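Aminotransferase, class I and II (Erwinia tasmaniensis, PDB 5Z0Q) is a class I and II aminotransferase-family protein, also called OvoB, that binds pyridoxal-5'-phosphate. Local coordinates at residues N12-I17 with L297-A302; D34-W39 with L378-R383; R301-M306 with Q372-A377. One frame throughout, in Å; residues are numbered along the deposited sequence.

Interaction 1: residues N12-I17 with L297-A302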
loop_
_atom_site.group_PDB
_atom_site.type_symbol
_atom_site.label_atom_id
_atom_site.label_comp_id
_atom_site.label_asym_id
_atom_site.label_seq_id
_atom_site.Cartn_x
_atom_site.Cartn_y
_atom_site.Cartn_z
ATOM N N ASN A 12 12.573 -29.873 -2.236
ATOM C CA ASN A 12 11.273 -29.259 -2.472
ATOM C C ASN A 12 10.179 -30.320 -2.482
ATOM O O ASN A 12 10.336 -31.395 -3.066
ATOM C CB ASN A 12 11.283 -28.493 -3.796
ATOM C CG ASN A 12 12.429 -27.501 -3.889
ATOM O OD1 ASN A 12 12.360 -26.401 -3.340
ATOM N ND2 ASN A 12 13.490 -27.883 -4.593
ATOM N N PHE A 13 9.054 -30.011 -1.821
ATOM C CA PHE A 13 7.942 -30.954 -1.672
ATOM C C PHE A 13 6.637 -30.169 -1.826
ATOM O O PHE A 13 6.019 -29.742 -0.849
ATOM C CB PHE A 13 8.013 -31.683 -0.331
ATOM C CG PHE A 13 7.045 -32.827 -0.206
ATOM C CD1 PHE A 13 7.363 -34.078 -0.712
ATOM C CD2 PHE A 13 5.825 -32.655 0.426
ATOM C CE1 PHE A 13 6.479 -35.136 -0.594
ATOM C CE2 PHE A 13 4.935 -33.709 0.548
ATOM C CZ PHE A 13 5.264 -34.951 0.036
ATOM N N ASP A 14 6.215 -29.983 -3.076
ATOM C CA ASP A 14 4.988 -29.255 -3.376
ATOM C C ASP A 14 3.729 -30.064 -3.085
ATOM O O ASP A 14 2.624 -29.538 -3.254
ATOM C CB ASP A 14 4.994 -28.804 -4.840
ATOM C CG ASP A 14 5.905 -27.610 -5.080
ATOM O OD1 ASP A 14 5.565 -26.501 -4.616
ATOM O OD2 ASP A 14 6.965 -27.780 -5.718
ATOM N N GLN A 15 3.863 -31.318 -2.656
ATOM C CA GLN A 15 2.719 -32.140 -2.282
ATOM C C GLN A 15 2.268 -31.905 -0.846
ATOM O O GLN A 15 1.385 -32.623 -0.365
ATOM C CB GLN A 15 3.044 -33.622 -2.485
ATOM C CG GLN A 15 3.171 -34.035 -3.940
ATOM C CD GLN A 15 3.451 -35.515 -4.106
ATOM O OE1 GLN A 15 3.812 -36.202 -3.150
ATOM N NE2 GLN A 15 3.283 -36.016 -5.325
ATOM N N ARG A 16 2.848 -30.925 -0.157
ATOM C CA ARG A 16 2.463 -30.644 1.217
ATOM C C ARG A 16 1.088 -29.990 1.264
ATOM O O ARG A 16 0.753 -29.148 0.426
ATOM C CB ARG A 16 3.503 -29.742 1.885
ATOM C CG ARG A 16 3.265 -29.469 3.369
ATOM C CD ARG A 16 3.457 -30.726 4.211
ATOM N NE ARG A 16 2.275 -31.584 4.204
ATOM C CZ ARG A 16 2.301 -32.894 4.430
ATOM N NH1 ARG A 16 1.175 -33.594 4.399
ATOM N NH2 ARG A 16 3.451 -33.503 4.678
ATOM N N ILE A 17 0.286 -30.385 2.252
ATOM C CA ILE A 17 -1.053 -29.843 2.455
ATOM C C ILE A 17 -1.045 -29.027 3.740
ATOM O O ILE A 17 -0.717 -29.547 4.814
ATOM C CB ILE A 17 -2.116 -30.951 2.514
ATOM C CG1 ILE A 17 -2.287 -31.603 1.140
ATOM C CG2 ILE A 17 -3.443 -30.392 3.012
ATOM C CD1 ILE A 17 -3.471 -32.546 1.051
ATOM N N LEU A 297 7.246 -25.239 -11.585
ATOM C CA LEU A 297 6.789 -25.349 -12.967
ATOM C C LEU A 297 6.555 -26.802 -13.358
ATOM O O LEU A 297 5.547 -27.123 -13.997
ATOM C CB LEU A 297 7.799 -24.696 -13.910
ATOM C CG LEU A 297 8.065 -23.203 -13.705
ATOM C CD1 LEU A 297 9.032 -22.680 -14.755
ATOM C CD2 LEU A 297 6.765 -22.416 -13.722
ATOM N N ASP A 298 7.476 -27.695 -12.984
ATOM C CA ASP A 298 7.286 -29.113 -13.272
ATOM C C ASP A 298 6.058 -29.655 -12.554
ATOM O O ASP A 298 5.296 -30.448 -13.121
ATOM C CB ASP A 298 8.533 -29.902 -12.875
ATOM C CG ASP A 298 9.778 -29.444 -13.613
ATOM O OD1 ASP A 298 9.643 -28.899 -14.729
ATOM O OD2 ASP A 298 10.891 -29.632 -13.078
ATOM N N TYR A 299 5.845 -29.232 -11.308
ATOM C CA TYR A 299 4.676 -29.682 -10.560
ATOM C C TYR A 299 3.391 -29.121 -11.156
ATOM O O TYR A 299 2.379 -29.826 -11.238
ATOM C CB TYR A 299 4.813 -29.278 -9.093
ATOM C CG TYR A 299 3.871 -30.000 -8.155
ATOM C CD1 TYR A 299 4.221 -31.224 -7.600
ATOM C CD2 TYR A 299 2.641 -29.455 -7.817
ATOM C CE1 TYR A 299 3.370 -31.888 -6.739
ATOM C CE2 TYR A 299 1.781 -30.112 -6.956
ATOM C CZ TYR A 299 2.152 -31.328 -6.419
ATOM O OH TYR A 299 1.304 -31.989 -5.562
ATOM N N LEU A 300 3.415 -27.855 -11.583
ATOM C CA LEU A 300 2.219 -27.248 -12.156
ATOM C C LEU A 300 1.915 -27.796 -13.543
ATOM O O LEU A 300 0.742 -27.902 -13.919
ATOM C CB LEU A 300 2.369 -25.728 -12.207
ATOM C CG LEU A 300 2.250 -24.999 -10.866
ATOM C CD1 LEU A 300 2.395 -23.497 -11.049
ATOM C CD2 LEU A 300 0.931 -25.334 -10.188
ATOM N N ARG A 301 2.944 -28.148 -14.320
ATOM C CA ARG A 301 2.693 -28.747 -15.627
ATOM C C ARG A 301 2.048 -30.119 -15.485
ATOM O O ARG A 301 1.140 -30.466 -16.250
ATOM C CB ARG A 301 3.988 -28.843 -16.433
ATOM C CG ARG A 301 3.835 -29.638 -17.724
ATOM C CD ARG A 301 5.068 -29.563 -18.613
ATOM N NE ARG A 301 6.309 -29.757 -17.868
ATOM C CZ ARG A 301 7.245 -28.823 -17.727
ATOM N NH1 ARG A 301 7.087 -27.633 -18.291
ATOM N NH2 ARG A 301 8.345 -29.082 -17.031
ATOM N N ALA A 302 2.497 -30.910 -14.507
ATOM C CA ALA A 302 1.865 -32.200 -14.258
ATOM C C ALA A 302 0.423 -32.025 -13.801
ATOM O O ALA A 302 -0.464 -32.782 -14.212
ATOM C CB ALA A 302 2.669 -32.989 -13.225
#

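Interaction 2: residues D34-W39 with L378-R383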
loop_
_atom_site.group_PDB
_atom_site.type_symbol
_atom_site.label_atom_id
_atom_site.label_comp_id
_atom_site.label_asym_id
_atom_site.label_seq_id
_atom_site.Cartn_x
_atom_site.Cartn_y
_atom_site.Cartn_z
ATOM N N ASP A 34 -18.807 -27.348 2.601
ATOM C CA ASP A 34 -18.056 -28.424 1.955
ATOM C C ASP A 34 -17.870 -28.090 0.474
ATOM O O ASP A 34 -18.434 -28.717 -0.426
ATOM C CB ASP A 34 -18.764 -29.759 2.149
ATOM C CG ASP A 34 -17.937 -30.938 1.662
ATOM O OD1 ASP A 34 -16.753 -30.738 1.316
ATOM O OD2 ASP A 34 -18.472 -32.065 1.625
ATOM N N ILE A 35 -17.056 -27.066 0.230
ATOM C CA ILE A 35 -16.743 -26.599 -1.115
ATOM C C ILE A 35 -15.238 -26.380 -1.204
ATOM O O ILE A 35 -14.649 -25.737 -0.328
ATOM C CB ILE A 35 -17.501 -25.304 -1.466
ATOM C CG1 ILE A 35 -19.010 -25.499 -1.304
ATOM C CG2 ILE A 35 -17.181 -24.865 -2.884
ATOM C CD1 ILE A 35 -19.823 -24.260 -1.604
ATOM N N LEU A 36 -14.624 -26.910 -2.256
ATOM C CA LEU A 36 -13.179 -26.792 -2.425
ATOM C C LEU A 36 -12.829 -25.427 -3.004
ATOM O O LEU A 36 -13.291 -25.094 -4.101
ATOM C CB LEU A 36 -12.656 -27.896 -3.335
ATOM C CG LEU A 36 -12.913 -29.334 -2.883
ATOM C CD1 LEU A 36 -12.246 -30.320 -3.831
ATOM C CD2 LEU A 36 -12.434 -29.550 -1.455
ATOM N N PRO A 37 -12.027 -24.612 -2.313
ATOM C CA PRO A 37 -11.653 -23.300 -2.862
ATOM C C PRO A 37 -10.652 -23.415 -4.000
ATOM O O PRO A 37 -9.497 -23.796 -3.786
ATOM C CB PRO A 37 -11.043 -22.571 -1.656
ATOM C CG PRO A 37 -11.406 -23.400 -0.452
ATOM C CD PRO A 37 -11.516 -24.801 -0.948
ATOM N N LEU A 38 -11.083 -23.085 -5.215
ATOM C CA LEU A 38 -10.227 -23.145 -6.396
ATOM C C LEU A 38 -10.442 -21.911 -7.259
ATOM O O LEU A 38 -10.523 -21.997 -8.489
ATOM C CB LEU A 38 -10.490 -24.415 -7.204
ATOM C CG LEU A 38 -10.389 -25.749 -6.462
ATOM C CD1 LEU A 38 -11.089 -26.842 -7.245
ATOM C CD2 LEU A 38 -8.937 -26.116 -6.208
ATOM N N TRP A 39 -10.533 -20.739 -6.624
ATOM C CA TRP A 39 -10.951 -19.523 -7.317
ATOM C C TRP A 39 -9.841 -18.479 -7.359
ATOM O O TRP A 39 -9.241 -18.284 -8.419
ATOM C CB TRP A 39 -12.230 -18.973 -6.675
ATOM C CG TRP A 39 -12.119 -18.663 -5.206
ATOM C CD1 TRP A 39 -11.928 -19.552 -4.188
ATOM C CD2 TRP A 39 -12.204 -17.369 -4.595
ATOM N NE1 TRP A 39 -11.879 -18.892 -2.985
ATOM C CE2 TRP A 39 -12.048 -17.550 -3.207
ATOM C CE3 TRP A 39 -12.393 -16.074 -5.088
ATOM C CZ2 TRP A 39 -12.075 -16.488 -2.308
ATOM C CZ3 TRP A 39 -12.421 -15.021 -4.194
ATOM C CH2 TRP A 39 -12.263 -15.234 -2.820
ATOM N N LEU A 378 -11.087 -33.036 -9.324
ATOM C CA LEU A 378 -11.470 -33.675 -10.578
ATOM C C LEU A 378 -12.563 -34.715 -10.372
ATOM O O LEU A 378 -13.426 -34.886 -11.241
ATOM C CB LEU A 378 -10.248 -34.312 -11.236
ATOM C CG LEU A 378 -9.192 -33.329 -11.740
ATOM C CD1 LEU A 378 -8.024 -34.064 -12.375
ATOM C CD2 LEU A 378 -9.819 -32.360 -12.725
ATOM N N GLN A 379 -12.551 -35.416 -9.235
ATOM C CA GLN A 379 -13.586 -36.410 -8.983
ATOM C C GLN A 379 -14.927 -35.758 -8.676
ATOM O O GLN A 379 -15.976 -36.297 -9.050
ATOM C CB GLN A 379 -13.163 -37.339 -7.845
ATOM C CG GLN A 379 -14.120 -38.496 -7.599
ATOM C CD GLN A 379 -14.359 -39.341 -8.840
ATOM O OE1 GLN A 379 -13.501 -39.438 -9.717
ATOM N NE2 GLN A 379 -15.534 -39.956 -8.919
ATOM N N ARG A 380 -14.920 -34.603 -8.006
ATOM C CA ARG A 380 -16.166 -33.870 -7.803
ATOM C C ARG A 380 -16.733 -33.360 -9.121
ATOM O O ARG A 380 -17.954 -33.237 -9.262
ATOM C CB ARG A 380 -15.950 -32.710 -6.832
ATOM C CG ARG A 380 -15.641 -33.140 -5.409
ATOM C CD ARG A 380 -15.728 -31.969 -4.445
ATOM N NE ARG A 380 -15.561 -32.388 -3.057
ATOM C CZ ARG A 380 -15.765 -31.598 -2.009
ATOM N NH1 ARG A 380 -16.148 -30.342 -2.187
ATOM N NH2 ARG A 380 -15.590 -32.065 -0.780
ATOM N N MET A 381 -15.867 -33.059 -10.092
ATOM C CA MET A 381 -16.349 -32.692 -11.419
ATOM C C MET A 381 -16.977 -33.887 -12.123
ATOM O O MET A 381 -18.036 -33.763 -12.747
ATOM C CB MET A 381 -15.207 -32.118 -12.256
ATOM C CG MET A 381 -14.680 -30.783 -11.765
ATOM S SD MET A 381 -13.291 -30.197 -12.750
ATOM C CE MET A 381 -14.012 -30.207 -14.388
ATOM N N THR A 382 -16.331 -35.054 -12.038
ATOM C CA THR A 382 -16.904 -36.262 -12.623
ATOM C C THR A 382 -18.221 -36.623 -11.950
ATOM O O THR A 382 -19.196 -36.979 -12.624
ATOM C CB THR A 382 -15.911 -37.420 -12.513
ATOM O OG1 THR A 382 -14.719 -37.099 -13.239
ATOM C CG2 THR A 382 -16.508 -38.700 -13.080
ATOM N N ARG A 383 -18.274 -36.523 -10.620
ATOM C CA ARG A 383 -19.496 -36.853 -9.898
ATOM C C ARG A 383 -20.619 -35.871 -10.207
ATOM O O ARG A 383 -21.796 -36.248 -10.177
ATOM C CB ARG A 383 -19.218 -36.891 -8.395
ATOM C CG ARG A 383 -20.358 -37.453 -7.559
ATOM C CD ARG A 383 -19.999 -37.503 -6.080
ATOM N NE ARG A 383 -18.715 -38.161 -5.844
ATOM C CZ ARG A 383 -17.610 -37.531 -5.459
ATOM N NH1 ARG A 383 -17.629 -36.221 -5.255
ATOM N NH2 ARG A 383 -16.487 -38.211 -5.272
#

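Interaction 3: residues R301-M306 with Q372-A377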
loop_
_atom_site.group_PDB
_atom_site.type_symbol
_atom_site.label_atom_id
_atom_site.label_comp_id
_atom_site.label_asym_id
_atom_site.label_seq_id
_atom_site.Cartn_x
_atom_site.Cartn_y
_atom_site.Cartn_z
ATOM N N ARG A 301 2.944 -28.148 -14.320
ATOM C CA ARG A 301 2.693 -28.747 -15.627
ATOM C C ARG A 301 2.048 -30.119 -15.485
ATOM O O ARG A 301 1.140 -30.466 -16.250
ATOM C CB ARG A 301 3.988 -28.843 -16.433
ATOM C CG ARG A 301 3.835 -29.638 -17.724
ATOM C CD ARG A 301 5.068 -29.563 -18.613
ATOM N NE ARG A 301 6.309 -29.757 -17.868
ATOM C CZ ARG A 301 7.245 -28.823 -17.727
ATOM N NH1 ARG A 301 7.087 -27.633 -18.291
ATOM N NH2 ARG A 301 8.345 -29.082 -17.031
ATOM N N ALA A 302 2.497 -30.910 -14.507
ATOM C CA ALA A 302 1.865 -32.200 -14.258
ATOM C C ALA A 302 0.423 -32.025 -13.801
ATOM O O ALA A 302 -0.464 -32.782 -14.212
ATOM C CB ALA A 302 2.669 -32.989 -13.225
ATOM N N ASN A 303 0.168 -31.027 -12.949
ATOM C CA ASN A 303 -1.203 -30.725 -12.551
ATOM C C ASN A 303 -2.016 -30.207 -13.730
ATOM O O ASN A 303 -3.201 -30.534 -13.867
ATOM C CB ASN A 303 -1.210 -29.708 -11.410
ATOM C CG ASN A 303 -0.873 -30.328 -10.068
ATOM O OD1 ASN A 303 -0.350 -31.440 -9.997
ATOM N ND2 ASN A 303 -1.173 -29.609 -8.993
ATOM N N ARG A 304 -1.395 -29.400 -14.593
ATOM C CA ARG A 304 -2.103 -28.851 -15.744
ATOM C C ARG A 304 -2.497 -29.949 -16.724
ATOM O O ARG A 304 -3.631 -29.976 -17.219
ATOM C CB ARG A 304 -1.238 -27.801 -16.439
ATOM C CG ARG A 304 -1.884 -27.183 -17.662
ATOM C CD ARG A 304 -0.840 -26.579 -18.582
ATOM N NE ARG A 304 0.007 -27.601 -19.192
ATOM C CZ ARG A 304 0.956 -27.350 -20.089
ATOM N NH1 ARG A 304 1.185 -26.106 -20.486
ATOM N NH2 ARG A 304 1.676 -28.344 -20.589
ATOM N N ASP A 305 -1.567 -30.861 -17.022
ATOM C CA ASP A 305 -1.852 -31.925 -17.981
ATOM C C ASP A 305 -2.958 -32.847 -17.486
ATOM O O ASP A 305 -3.738 -33.368 -18.291
ATOM C CB ASP A 305 -0.582 -32.724 -18.272
ATOM C CG ASP A 305 0.476 -31.900 -18.980
ATOM O OD1 ASP A 305 0.219 -30.710 -19.260
ATOM O OD2 ASP A 305 1.566 -32.443 -19.258
ATOM N N MET A 306 -3.046 -33.057 -16.172
ATOM C CA MET A 306 -4.110 -33.896 -15.632
ATOM C C MET A 306 -5.466 -33.214 -15.758
ATOM O O MET A 306 -6.449 -33.844 -16.164
ATOM C CB MET A 306 -3.814 -34.241 -14.173
ATOM C CG MET A 306 -4.714 -35.315 -13.593
ATOM S SD MET A 306 -4.415 -35.549 -11.832
ATOM C CE MET A 306 -2.627 -35.556 -11.814
ATOM N N GLN A 372 -2.909 -34.049 -4.569
ATOM C CA GLN A 372 -3.967 -34.773 -3.871
ATOM C C GLN A 372 -5.257 -33.962 -3.835
ATOM O O GLN A 372 -6.355 -34.520 -3.951
ATOM C CB GLN A 372 -3.514 -35.130 -2.456
ATOM C CG GLN A 372 -4.482 -36.024 -1.701
ATOM C CD GLN A 372 -4.089 -36.214 -0.250
ATOM O OE1 GLN A 372 -4.723 -35.667 0.653
ATOM N NE2 GLN A 372 -3.040 -36.995 -0.017
ATOM N N LEU A 373 -5.145 -32.641 -3.680
ATOM C CA LEU A 373 -6.333 -31.794 -3.696
ATOM C C LEU A 373 -6.892 -31.641 -5.105
ATOM O O LEU A 373 -8.103 -31.460 -5.274
ATOM C CB LEU A 373 -6.011 -30.425 -3.094
ATOM C CG LEU A 373 -7.182 -29.450 -2.941
ATOM C CD1 LEU A 373 -8.294 -30.071 -2.106
ATOM C CD2 LEU A 373 -6.715 -28.138 -2.329
ATOM N N LEU A 374 -6.033 -31.715 -6.124
ATOM C CA LEU A 374 -6.519 -31.633 -7.497
ATOM C C LEU A 374 -7.317 -32.875 -7.875
ATOM O O LEU A 374 -8.339 -32.775 -8.564
ATOM C CB LEU A 374 -5.350 -31.434 -8.462
ATOM C CG LEU A 374 -5.729 -31.327 -9.941
ATOM C CD1 LEU A 374 -6.619 -30.119 -10.175
ATOM C CD2 LEU A 374 -4.491 -31.262 -10.819
ATOM N N GLU A 375 -6.863 -34.052 -7.435
ATOM C CA GLU A 375 -7.589 -35.284 -7.731
ATOM C C GLU A 375 -8.978 -35.270 -7.106
ATOM O O GLU A 375 -9.951 -35.716 -7.726
ATOM C CB GLU A 375 -6.790 -36.493 -7.240
ATOM C CG GLU A 375 -5.461 -36.690 -7.950
ATOM C CD GLU A 375 -4.601 -37.750 -7.291
ATOM O OE1 GLU A 375 -4.943 -38.181 -6.169
ATOM O OE2 GLU A 375 -3.582 -38.153 -7.892
ATOM N N GLU A 376 -9.092 -34.757 -5.877
ATOM C CA GLU A 376 -10.404 -34.637 -5.251
ATOM C C GLU A 376 -11.292 -33.651 -5.999
ATOM O O GLU A 376 -12.511 -33.843 -6.064
ATOM C CB GLU A 376 -10.255 -34.215 -3.790
ATOM C CG GLU A 376 -9.497 -35.212 -2.929
ATOM C CD GLU A 376 -9.341 -34.745 -1.494
ATOM O OE1 GLU A 376 -9.806 -33.630 -1.175
ATOM O OE2 GLU A 376 -8.754 -35.496 -0.687
ATOM N N ALA A 377 -10.703 -32.596 -6.566
ATOM C CA ALA A 377 -11.484 -31.649 -7.353
ATOM C C ALA A 377 -11.958 -32.275 -8.658
ATOM O O ALA A 377 -13.109 -32.075 -9.066
ATOM C CB ALA A 377 -10.660 -30.392 -7.629
#

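Interaction 1: residues N12-I17 with L297-A302
Asp14 lays its CB over one face of the Tyr299 ring. The carbon sits 3.7 Å from the centroid and only 10° off the ring normal, which is the geometry of a CH-pi contact. Gln15 takes the rim of the same ring. Its CG lies near the ring plane, 3.5 Å from Tyr299 CE1, and also touches the hydroxyl. The Gln15 side chain runs at about a right angle to the tyrosine, and its amide plane is turned 71° from the ring. CG, with CB behind it, makes the contact, not the amide.

Two features bring these groups together. On the helix, Tyr299 has CG anti to its backbone N (chi1 -164°), and the ring reaches out to the loop. On the loop side, Phe13 to Arg16 form a type I beta turn with Asp14 and Gln15 at its two central positions. Its closing bond, Arg16 N to Phe13 O, is weak at 3.5 Å. The backbones stay well apart, with Asp14 CA 7.2 Å from Tyr299 CA.

Further out, Arg371 fixes the far end of the tyrosine. Its backbone N is hydrogen-bonded to Tyr299 OH, and it makes a cation-pi contact with the ring. Gln15 also touches Arg371, while Asp14 packs on Phe45.

The contact joins the N-terminal loop to helix 290-313 at the protein surface. The two polar side chains touch with carbons, and the hydroxyl bonds to the start of helix 371-385. The loop is thus held to the ring by van der Waals and CH-pi contacts, with no polar bond between the two segments.

Interaction 2: residues D34-W39 with L378-R383
The Arg380 guanidinium has Leu36 over one face and Asp34 and Ile35 at its edge. Leu36 CG stands 3.4 Å above the plane, displaced toward the rim on the NH1 side. Ile35 CA lies in the plane at the edge, 3.9 Å from Arg380 NH1. Asp34 OD1 is also near the plane, by NH2.

The setting is the small domain of a class I and II aminotransferase fold, built from both ends of the chain. Strand 36-38 is an outermost strand of its sheet within this chain and runs parallel to strand 349-353. Helix 371-385 packs against these strands, and Arg380 reaches from the helix to the residues leading into strand 36-38.

The charged link is a salt bridge, with Arg380 NH2 donating to Asp34 OD1 at 2.7 Å and an N-H...O angle of 154°. The oxygen is met on its syn side, but the nitrogen lies out of the carboxylate plane. The two flat groups are steeply turned, at 78°, so only one nitrogen and one oxygen pair up. NH1 makes a weak bond of 3.3 Å to the backbone Asp34 O. Its stronger partner is Gly348 O, just before strand 349-353. Gly348 also shares a backbone hydrogen bond with Leu36. The one guanidinium thus ties the helix to both neighbouring strand starts, which should limit its rotation.

Arg380 covers the distance between helix and strand with its chain extended from CG to NE. The nearest CA pair, Leu36 and Arg380, is 9.4 Å apart. Along the arginine side chain the leucine also packs on the CD methylene, and Leu36 CD1 lies 3.9 Å from Arg380 CD.

Interaction 3: residues R301-M306 with Q372-A377
Two neighbouring helices of the small domain, 290-313 and 371-385, meet here through Leu374, Asn303 and Met306. Their local axes run almost parallel, at 10°, and approach to 10.9 Å.

Leu374 points toward the other helix and touches with a single branch. Its CD2 methyl lies 3.4 Å from the backbone O of Asn303 and 3.7 Å from Asn303 CB. With chi1 at -180° the side chain stretches away from its own N, which brings CD2 to the other helix. The two side chains run alongside one another, pointing opposite ways, and the methyl lies along CB and the amide carbon of the asparagine. Asn303 ND2 makes weak hydrogen bonds to Phe367 O and Cys369 O, in the loop before helix 371-385.

One turn later Met306 runs extended to its sulfur, which meets two neighbours; the bend at chi3 turns only CE. Met306 SD is 4.4 Å from Leu374 CD2 and 4.2 Å from Glu375 CG. The methionine and the glutamate cross at a slant, and the glutamate contributes a methylene to the contact. Met306 also touches Arg371 and Leu378, which extends the seam both ways along the helix.

Leu374 additionally packs on Phe365. Helices packed side by side, one of them laid on a mixed sheet, form the alpha/beta small domain of this aminotransferase family.

How the interactions relate
The chain visits these contacts in the order 12-17, 34-39, 297-306, then 372-383. Interactions 1 and 3 share helix 290-313, including Arg301 and Ala302, and their centres are 10 Å apart. Interactions 2 and 3 share helix 371-385, with centres 11 Å apart. Interaction 3 is therefore the bridge, while interactions 1 and 2 are 19 Å apart between centres and do not touch. Leu36 and Leu38 pack on Ala377, and Ile17 on Gln372, so neighbouring contacts run into each other. Along the chain interaction 3 is nested within the loop closed by interaction 2. Together they join N-terminal segments to two late helices, consistent with a small domain drawing on both chain ends.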